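Local coordinates for superoxide dismutase [Ni] (Streptomyces coelicolor, PDB 1T6Q), which catalyses the nickel-dependent dismutation of superoxide to hydrogen peroxide and molecular oxygen, working as a hollow, roughly spherical homohexamer, at residues E19-V24 with V42-R47. The protein carries 1 engineered substitution. Sequence-based numbering, arbitrary orientation.
Sequences ESVKAV and VIKEQR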
ATOM      1  N   GLU B  19       9.027 -17.013   7.848  1.00 42.52           N
ATOM      2  CA  GLU B  19      10.205 -17.180   8.703  1.00 44.46           C
ATOM      3  C   GLU B  19      10.301 -15.962   9.620  1.00 42.96           C
ATOM      4  O   GLU B  19      10.646 -16.101  10.794  1.00 41.00           O
ATOM      5  CB  GLU B  19      11.490 -17.322   7.873  1.00 46.98           C
ATOM      6  CG  GLU B  19      11.800 -18.762   7.444  1.00 53.49           C
ATOM      7  CD  GLU B  19      12.971 -18.901   6.462  1.00 57.39           C
ATOM      8  OE1 GLU B  19      13.562 -17.876   6.033  1.00 59.29           O
ATOM      9  OE2 GLU B  19      13.293 -20.062   6.111  1.00 56.46           O
ATOM     10  N   SER B  20       9.916 -14.792   9.086  1.00 41.38           N
ATOM     11  CA  SER B  20       9.917 -13.527   9.829  1.00 42.62           C
ATOM     12  C   SER B  20       8.858 -13.546  10.930  1.00 40.98           C
ATOM     13  O   SER B  20       9.071 -12.989  12.005  1.00 41.72           O
ATOM     14  CB  SER B  20       9.666 -12.335   8.899  1.00 43.04           C
ATOM     15  OG  SER B  20      10.723 -12.156   7.975  1.00 45.92           O
ATOM     16  N   VAL B  21       7.738 -14.217  10.654  1.00 41.06           N
ATOM     17  CA  VAL B  21       6.630 -14.372  11.606  1.00 42.15           C
ATOM     18  C   VAL B  21       7.090 -15.232  12.783  1.00 41.27           C
ATOM     19  O   VAL B  21       6.907 -14.841  13.934  1.00 39.30           O
ATOM     20  CB  VAL B  21       5.374 -14.994  10.922  1.00 41.57           C
ATOM     21  CG1 VAL B  21       4.286 -15.391  11.950  1.00 41.52           C
ATOM     22  CG2 VAL B  21       4.804 -13.993   9.951  1.00 40.98           C
ATOM     23  N   LYS B  22       7.737 -16.362  12.477  1.00 42.41           N
ATOM     24  CA  LYS B  22       8.253 -17.274  13.498  1.00 42.68           C
ATOM     25  C   LYS B  22       9.378 -16.607  14.299  1.00 42.89           C
ATOM     26  O   LYS B  22       9.410 -16.728  15.519  1.00 43.52           O
ATOM     27  CB  LYS B  22       8.754 -18.583  12.875  1.00 45.10           C
ATOM     28  CG  LYS B  22       8.872 -19.733  13.882  1.00 47.82           C
ATOM     29  CD  LYS B  22       9.844 -20.799  13.421  1.00 50.19           C
ATOM     30  CE  LYS B  22      10.152 -21.773  14.548  1.00 52.64           C
ATOM     31  NZ  LYS B  22      11.281 -22.673  14.186  1.00 54.53           N
ATOM     32  N   ALA B  23      10.236 -15.841  13.616  1.00 41.50           N
ATOM     33  CA  ALA B  23      11.350 -15.134  14.259  1.00 42.66           C
ATOM     34  C   ALA B  23      10.859 -14.073  15.250  1.00 43.11           C
ATOM     35  O   ALA B  23      11.460 -13.890  16.312  1.00 41.62           O
ATOM     36  CB  ALA B  23      12.267 -14.509  13.219  1.00 40.53           C
ATOM     37  N   VAL B  24       9.736 -13.427  14.913  1.00 42.82           N
ATOM     38  CA  VAL B  24       9.116 -12.410  15.765  1.00 43.80           C
ATOM     39  C   VAL B  24       8.508 -13.078  17.006  1.00 43.77           C
ATOM     40  O   VAL B  24       8.686 -12.578  18.117  1.00 42.60           O
ATOM     41  CB  VAL B  24       8.048 -11.566  14.986  1.00 44.37           C
ATOM     42  CG1 VAL B  24       7.175 -10.742  15.940  1.00 42.96           C
ATOM     43  CG2 VAL B  24       8.750 -10.615  14.018  1.00 43.84           C
ATOM     44  N   VAL B  42       2.546  -5.701  15.668  1.00 43.25           N
ATOM     45  CA  VAL B  42       2.298  -4.922  14.444  1.00 41.35           C
ATOM     46  C   VAL B  42       3.038  -5.547  13.258  1.00 41.32           C
ATOM     47  O   VAL B  42       2.433  -5.790  12.212  1.00 40.56           O
ATOM     48  CB  VAL B  42       2.760  -3.426  14.614  1.00 40.84           C
ATOM     49  CG1 VAL B  42       2.634  -2.635  13.298  1.00 40.06           C
ATOM     50  CG2 VAL B  42       1.941  -2.746  15.696  1.00 40.33           C
ATOM     51  N   ILE B  43       4.329  -5.834  13.452  1.00 40.73           N
ATOM     52  CA  ILE B  43       5.178  -6.420  12.413  1.00 40.89           C
ATOM     53  C   ILE B  43       4.721  -7.826  12.026  1.00 40.85           C
ATOM     54  O   ILE B  43       4.644  -8.141  10.837  1.00 42.62           O
ATOM     55  CB  ILE B  43       6.692  -6.358  12.811  1.00 40.41           C
ATOM     56  CG1 ILE B  43       7.144  -4.892  12.835  1.00 39.61           C
ATOM     57  CG2 ILE B  43       7.570  -7.146  11.819  1.00 40.56           C
ATOM     58  CD1 ILE B  43       8.416  -4.621  13.611  1.00 41.11           C
ATOM     59  N   LYS B  44       4.336  -8.624  13.021  1.00 40.32           N
ATOM     60  CA  LYS B  44       3.850  -9.989  12.798  1.00 41.10           C
ATOM     61  C   LYS B  44       2.572  -9.999  11.943  1.00 41.55           C
ATOM     62  O   LYS B  44       2.456 -10.803  11.018  1.00 39.96           O
ATOM     63  CB  LYS B  44       3.608 -10.692  14.138  1.00 40.80           C
ATOM     64  CG  LYS B  44       3.081 -12.133  14.036  1.00 41.94           C
ATOM     65  CD  LYS B  44       3.334 -12.935  15.300  1.00 41.11           C
ATOM     66  CE  LYS B  44       2.622 -12.384  16.525  1.00 41.35           C
ATOM     67  NZ  LYS B  44       1.140 -12.509  16.445  1.00 40.82           N
ATOM     68  N   GLU B  45       1.667  -9.055  12.224  1.00 42.08           N
ATOM     69  CA  GLU B  45       0.391  -8.910  11.511  1.00 44.88           C
ATOM     70  C   GLU B  45       0.596  -8.600  10.023  1.00 43.50           C
ATOM     71  O   GLU B  45      -0.050  -9.206   9.173  1.00 44.53           O
ATOM     72  CB  GLU B  45      -0.449  -7.797  12.162  1.00 46.11           C
ATOM     73  CG  GLU B  45      -1.968  -7.873  11.932  1.00 49.42           C
ATOM     74  CD  GLU B  45      -2.672  -8.938  12.781  1.00 52.06           C
ATOM     75  OE1 GLU B  45      -2.116  -9.390  13.811  1.00 53.62           O
ATOM     76  OE2 GLU B  45      -3.788  -9.347  12.403  1.00 52.02           O
ATOM     77  N   GLN B  46       1.538  -7.697   9.735  1.00 43.92           N
ATOM     78  CA  GLN B  46       1.872  -7.272   8.370  1.00 45.10           C
ATOM     79  C   GLN B  46       2.602  -8.370   7.599  1.00 43.42           C
ATOM     80  O   GLN B  46       2.284  -8.637   6.437  1.00 42.79           O
ATOM     81  CB  GLN B  46       2.740  -6.006   8.396  1.00 48.04           C
ATOM     82  CG  GLN B  46       2.029  -4.756   8.914  1.00 55.50           C
ATOM     83  CD  GLN B  46       2.965  -3.577   9.226  1.00 60.14           C
ATOM     84  OE1 GLN B  46       4.170  -3.749   9.444  1.00 62.94           O
ATOM     85  NE2 GLN B  46       2.396  -2.372   9.271  1.00 60.04           N
ATOM     86  N   ARG B  47       3.551  -9.019   8.275  1.00 40.58           N
ATOM     87  CA  ARG B  47       4.356 -10.100   7.702  1.00 41.44           C
ATOM     88  C   ARG B  47       3.536 -11.356   7.407  1.00 38.89           C
ATOM     89  O   ARG B  47       3.715 -11.989   6.361  1.00 36.93           O
ATOM     90  CB  ARG B  47       5.541 -10.412   8.622  1.00 44.37           C
ATOM     91  CG  ARG B  47       6.873  -9.783   8.213  1.00 50.91           C
ATOM     92  CD  ARG B  47       6.797  -8.309   7.846  1.00 55.85           C
ATOM     93  NE  ARG B  47       7.537  -8.056   6.613  1.00 60.53           N
ATOM     94  CZ  ARG B  47       7.271  -7.078   5.751  1.00 64.14           C
ATOM     95  NH1 ARG B  47       6.270  -6.229   5.971  1.00 64.76           N
ATOM     96  NH2 ARG B  47       7.997  -6.965   4.643  1.00 66.11           N
TER
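V21 and V24, one turn apart on helix 12-28, meet K44 of helix 34-62 along the carbon part of its side chain. V21 crosses the lysine chain at about a right angle, CG1 lying 4.1 Å from K44 CG, and V24 rests its CG1 4.0 Å from K44 CB. The other methyl of V21, CG2, lies against R47, 3.9 Å from its CB, so the valine bridges successive turns of the facing helix. V24 CG2 adds a looser apolar touch to I43 CG2 at 4.3 Å. At the other end of the contact S20 takes part through CB, 3.8 Å from R47 CG. The two helices are neighbours in the subunit's four-helix bundle; segments 19-24 and 42-47 run nearly antiparallel, at 160°, their axes coming as close as 9.0 Å, and V21 also packs on M85 and A88 of helix 74-89.

Polar ends find their partners outside the two segments. With CG anti to the backbone N (chi1 179°), K44 first runs past the valines; bends at chi3 and chi4 then carry NZ away to a hydrogen bond with S91 O. R47, its chain bent at chi2 and chi3, leads its guanidinium away from 19-24, yet NE makes a salt bridge with E17 of helix 12-28, tying the same two helices together just beyond the contact. S20 OG is hydrogen-bonded to I16 O in its own helix. V8 of a neighbouring subunit packs against S20, and C6 of that same subunit against V24.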